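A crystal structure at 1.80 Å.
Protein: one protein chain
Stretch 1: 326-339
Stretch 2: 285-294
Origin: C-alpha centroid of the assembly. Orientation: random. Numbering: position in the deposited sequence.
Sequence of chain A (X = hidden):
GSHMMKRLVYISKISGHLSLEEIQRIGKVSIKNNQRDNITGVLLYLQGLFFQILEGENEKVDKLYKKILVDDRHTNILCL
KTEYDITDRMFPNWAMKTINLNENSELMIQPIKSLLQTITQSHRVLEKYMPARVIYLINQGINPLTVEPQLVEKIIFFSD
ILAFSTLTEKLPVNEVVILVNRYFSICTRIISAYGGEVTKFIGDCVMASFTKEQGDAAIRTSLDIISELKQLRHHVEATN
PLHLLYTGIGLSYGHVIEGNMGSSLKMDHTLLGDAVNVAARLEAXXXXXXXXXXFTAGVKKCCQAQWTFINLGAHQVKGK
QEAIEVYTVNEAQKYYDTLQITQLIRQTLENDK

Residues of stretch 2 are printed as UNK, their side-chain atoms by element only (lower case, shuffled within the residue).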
# COMPACT_ATOMS: atom_id res chain seq x y z
N VAL A 326 4.39 25.40 18.44
CA VAL A 326 5.20 24.88 17.35
C VAL A 326 6.66 25.13 17.67
O VAL A 326 7.03 26.21 18.13
CB VAL A 326 4.82 25.51 16.00
CG1 VAL A 326 5.72 24.96 14.90
CG2 VAL A 326 3.36 25.26 15.70
N TYR A 327 7.49 24.12 17.43
CA TYR A 327 8.92 24.21 17.65
C TYR A 327 9.67 23.83 16.38
O TYR A 327 9.12 23.21 15.47
CB TYR A 327 9.38 23.29 18.79
CG TYR A 327 8.91 23.71 20.15
CD1 TYR A 327 7.69 23.28 20.65
CD2 TYR A 327 9.69 24.55 20.93
CE1 TYR A 327 7.25 23.67 21.90
CE2 TYR A 327 9.26 24.94 22.18
CZ TYR A 327 8.05 24.50 22.66
OH TYR A 327 7.64 24.91 23.91
N THR A 328 10.95 24.18 16.38
CA THR A 328 11.88 23.74 15.36
C THR A 328 13.25 23.62 16.02
O THR A 328 13.39 23.79 17.24
CB THR A 328 11.88 24.69 14.17
OG1 THR A 328 12.69 24.14 13.12
CG2 THR A 328 12.43 26.05 14.56
N VAL A 329 14.26 23.31 15.22
CA VAL A 329 15.64 23.35 15.67
C VAL A 329 16.40 24.36 14.81
O VAL A 329 16.05 24.61 13.65
CB VAL A 329 16.33 21.96 15.63
CG1 VAL A 329 15.63 21.00 16.63
CG2 VAL A 329 16.32 21.37 14.22
N ASN A 330 17.42 24.98 15.42
CA ASN A 330 18.20 25.99 14.71
C ASN A 330 18.77 25.43 13.40
O ASN A 330 18.83 26.14 12.39
CB ASN A 330 19.33 26.48 15.61
CG ASN A 330 20.13 27.61 14.99
OD1 ASN A 330 21.33 27.48 14.74
ND2 ASN A 330 19.47 28.74 14.75
N GLU A 331 19.17 24.16 13.40
CA GLU A 331 19.74 23.54 12.21
C GLU A 331 18.77 23.50 11.03
O GLU A 331 19.21 23.35 9.88
CB GLU A 331 20.22 22.12 12.53
CG GLU A 331 21.39 22.03 13.51
CD GLU A 331 22.68 22.60 12.95
OE1 GLU A 331 22.95 22.42 11.74
OE2 GLU A 331 23.44 23.23 13.72
N ALA A 332 17.46 23.62 11.27
CA ALA A 332 16.48 23.57 10.19
C ALA A 332 16.25 24.92 9.52
O ALA A 332 15.39 25.03 8.64
CB ALA A 332 15.14 23.02 10.70
N GLN A 333 16.98 25.95 9.94
CA GLN A 333 16.78 27.29 9.39
C GLN A 333 17.03 27.30 7.89
O GLN A 333 17.95 26.65 7.40
CB GLN A 333 17.73 28.28 10.08
CG GLN A 333 17.49 29.73 9.70
CD GLN A 333 18.59 30.65 10.21
OE1 GLN A 333 19.73 30.57 9.74
NE2 GLN A 333 18.26 31.52 11.16
N LYS A 334 16.19 28.05 7.17
CA LYS A 334 16.31 28.17 5.72
C LYS A 334 17.33 29.24 5.36
O LYS A 334 17.28 30.36 5.89
CB LYS A 334 14.96 28.54 5.10
CG LYS A 334 13.89 27.44 5.15
CD LYS A 334 12.53 28.01 4.73
CE LYS A 334 11.42 26.96 4.74
NZ LYS A 334 10.07 27.62 4.67
N TYR A 335 18.27 28.90 4.48
CA TYR A 335 19.22 29.90 3.99
C TYR A 335 18.62 30.78 2.91
O TYR A 335 19.31 31.67 2.39
CB TYR A 335 20.50 29.23 3.48
CG TYR A 335 20.36 28.50 2.15
CD1 TYR A 335 19.80 27.23 2.09
CD2 TYR A 335 20.79 29.08 0.97
CE1 TYR A 335 19.67 26.56 0.88
CE2 TYR A 335 20.67 28.42 -0.24
CZ TYR A 335 20.11 27.16 -0.28
OH TYR A 335 19.98 26.49 -1.48
N TYR A 336 17.35 30.57 2.58
CA TYR A 336 16.64 31.27 1.53
C TYR A 336 15.34 31.84 2.10
O TYR A 336 14.90 31.48 3.19
CB TYR A 336 16.32 30.32 0.37
CG TYR A 336 15.58 29.07 0.82
CD1 TYR A 336 14.20 29.06 0.91
CD2 TYR A 336 16.27 27.91 1.17
CE1 TYR A 336 13.52 27.93 1.33
CE2 TYR A 336 15.59 26.77 1.60
CZ TYR A 336 14.22 26.80 1.67
OH TYR A 336 13.53 25.68 2.09
N ASP A 337 14.73 32.74 1.34
CA ASP A 337 13.39 33.22 1.62
C ASP A 337 12.40 32.40 0.81
O ASP A 337 12.54 32.30 -0.42
CB ASP A 337 13.25 34.71 1.29
CG ASP A 337 11.85 35.22 1.54
OD1 ASP A 337 11.55 35.59 2.69
OD2 ASP A 337 11.05 35.26 0.58
N THR A 338 11.39 31.83 1.49
CA THR A 338 10.51 30.87 0.83
C THR A 338 9.73 31.49 -0.32
O THR A 338 9.62 30.90 -1.40
CB THR A 338 9.56 30.23 1.84
OG1 THR A 338 10.33 29.61 2.88
CG2 THR A 338 8.71 29.15 1.18
N LEU A 339 9.18 32.69 -0.12
CA LEU A 339 8.47 33.35 -1.21
C LEU A 339 9.39 33.60 -2.39
O LEU A 339 9.00 33.38 -3.55
CB LEU A 339 7.87 34.67 -0.73
CG LEU A 339 6.97 35.36 -1.76
CD1 LEU A 339 5.78 34.47 -2.07
CD2 LEU A 339 6.52 36.72 -1.26
N UNK A 285 2.66 24.32 7.37
CA UNK A 285 3.01 25.59 7.99
C UNK A 285 4.44 26.02 7.71
O UNK A 285 4.72 27.23 7.75
c UNK A 285 3.12 26.69 10.39
c UNK A 285 3.06 26.26 11.84
c UNK A 285 2.17 27.84 10.12
c UNK A 285 2.78 25.49 9.51
N UNK A 286 5.35 25.08 7.43
CA UNK A 286 6.73 25.47 7.11
C UNK A 286 6.81 26.44 5.94
O UNK A 286 7.79 27.19 5.85
c UNK A 286 7.64 23.28 7.98
c UNK A 286 7.60 24.25 6.79
o UNK A 286 7.10 23.58 5.62
N UNK A 287 5.80 26.46 5.07
CA UNK A 287 5.77 27.44 3.97
C UNK A 287 5.79 28.87 4.48
O UNK A 287 6.26 29.78 3.78
n UNK A 287 5.41 22.10 2.71
c UNK A 287 5.25 22.62 1.50
c UNK A 287 4.53 27.23 3.11
n UNK A 287 5.03 23.92 1.36
c UNK A 287 4.71 26.25 1.97
n UNK A 287 5.32 21.84 0.43
c UNK A 287 4.94 24.85 2.48
N UNK A 288 5.26 29.10 5.68
CA UNK A 288 5.18 30.43 6.27
C UNK A 288 6.27 30.69 7.29
O UNK A 288 6.27 31.75 7.92
o UNK A 288 1.17 30.89 7.85
c UNK A 288 3.81 30.63 6.93
c UNK A 288 1.36 30.03 6.98
c UNK A 288 2.64 30.03 6.17
n UNK A 288 0.49 29.07 6.70
N UNK A 289 7.19 29.75 7.48
CA UNK A 289 8.20 29.82 8.51
C UNK A 289 9.60 29.92 7.90
O UNK A 289 9.84 29.42 6.79
c UNK A 289 6.54 29.45 11.10
c UNK A 289 6.83 28.33 10.13
c UNK A 289 8.15 28.59 9.42
c UNK A 289 6.88 26.99 10.84
N UNK A 290 10.53 30.55 8.59
CA UNK A 290 11.92 30.58 8.10
C UNK A 290 12.68 29.30 8.43
O UNK A 290 13.91 29.30 8.49
c UNK A 290 11.71 31.91 10.08
c UNK A 290 12.51 31.80 8.82
c UNK A 290 10.32 31.44 9.75
N UNK A 291 11.94 28.20 8.63
CA UNK A 291 12.49 26.89 8.91
C UNK A 291 11.74 25.85 8.10
O UNK A 291 10.53 25.95 7.89
c UNK A 291 12.39 28.66 11.72
c UNK A 291 13.01 29.57 12.54
c UNK A 291 14.30 29.33 12.96
c UNK A 291 13.04 27.50 11.31
c UNK A 291 12.36 26.51 10.40
o UNK A 291 14.92 30.25 13.77
c UNK A 291 14.98 28.20 12.56
c UNK A 291 14.34 27.28 11.75
N UNK A 292 12.47 24.82 7.67
CA UNK A 292 11.93 23.76 6.83
C UNK A 292 11.41 22.57 7.62
O UNK A 292 10.94 21.59 7.02
c UNK A 292 13.00 23.29 5.84
N UNK A 293 11.49 22.62 8.95
CA UNK A 293 11.03 21.55 9.83
C UNK A 293 10.22 22.19 10.95
O UNK A 293 10.68 23.15 11.57
c UNK A 293 13.24 19.29 12.14
c UNK A 293 11.93 19.83 11.57
c UNK A 293 11.05 18.69 11.09
c UNK A 293 12.22 20.78 10.42
N UNK A 294 9.03 21.66 11.21
CA UNK A 294 8.23 22.14 12.33
C UNK A 294 7.66 20.96 13.10
O UNK A 294 7.23 19.98 12.49
c UNK A 294 7.09 23.05 11.86
O HOH W 1 8.96 24.93 3.68
O HOH W 2 15.71 31.49 7.62

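Position 285 carries four carbons, forked at the second beyond the backbone, with one branch tip 4.0 Å from CG2 of Val 326. An all-carbon chain forked one atom past CB is leucine, so this is Leu 285.

At position 286 one carbon bears an oxygen and a second carbon, the pattern of threonine. The side chain of Thr 286 stays clear of stretch 1, but its OG1 accepts a hydrogen bond from a water, 3.0 Å away, that in turn accepts one from NZ of Lys 334.

Position 287 has three carbons, a nitrogen, then a carbon holding two more nitrogens: a guanidinium, hence Arg 287. Its side chain points away, and its closest contact is through the backbone, O lying 3.6 Å from CG2 of Thr 338.

Position 288 shows three carbons, the last with one oxygen and one nitrogen. Gln 288 points away and touches nothing on stretch 1.

Four carbons forked at the second recur at position 289, lying sideways without close contact: Leu 289.

At position 290 three carbons close a ring onto the backbone N, which only proline does. Pro 290 turns its ring away, while its O accepts a hydrogen bond from N of Lys 334 at 2.9 Å.

Position 291 has one carbon, then a six-carbon ring bearing an oxygen. CG2 of Thr 328 sits over one face, 3.6 Å from the ring centroid in a CH-pi contact. This is Tyr 291, and its CD2 lies 3.4 Å from CA of Gln 333.

A single carbon at position 292, 4.1 Å from CE of Lys 334, means alanine. N of Ala 292 donates to O of Ala 332 at 3.1 Å.

Position 293 again has four carbons forked at the second, and its CB packs 3.7 Å from CB of Ala 332: Leu 293. Its O accepts a hydrogen bond from OG1 of Thr 328 at 2.7 Å.

Position 294 has one carbon, 3.8 Å from CG1 of Val 326, and is Ala 294.

The contact combines a single beta bridge, between Gln 333 and Tyr 291, with a lysine anchor. The two nearly linear backbone hydrogen bonds flank that pair. Further along, the extended side chain of Lys 334 carries its ammonium to backbone carbonyls: NZ donates to O of Thr 286 at 2.6 Å and to O of Leu 289 at 2.8 Å, tying the 3-10 turn to stretch 1.

Stretch 2, residues 285-294: LTRQLPYALA
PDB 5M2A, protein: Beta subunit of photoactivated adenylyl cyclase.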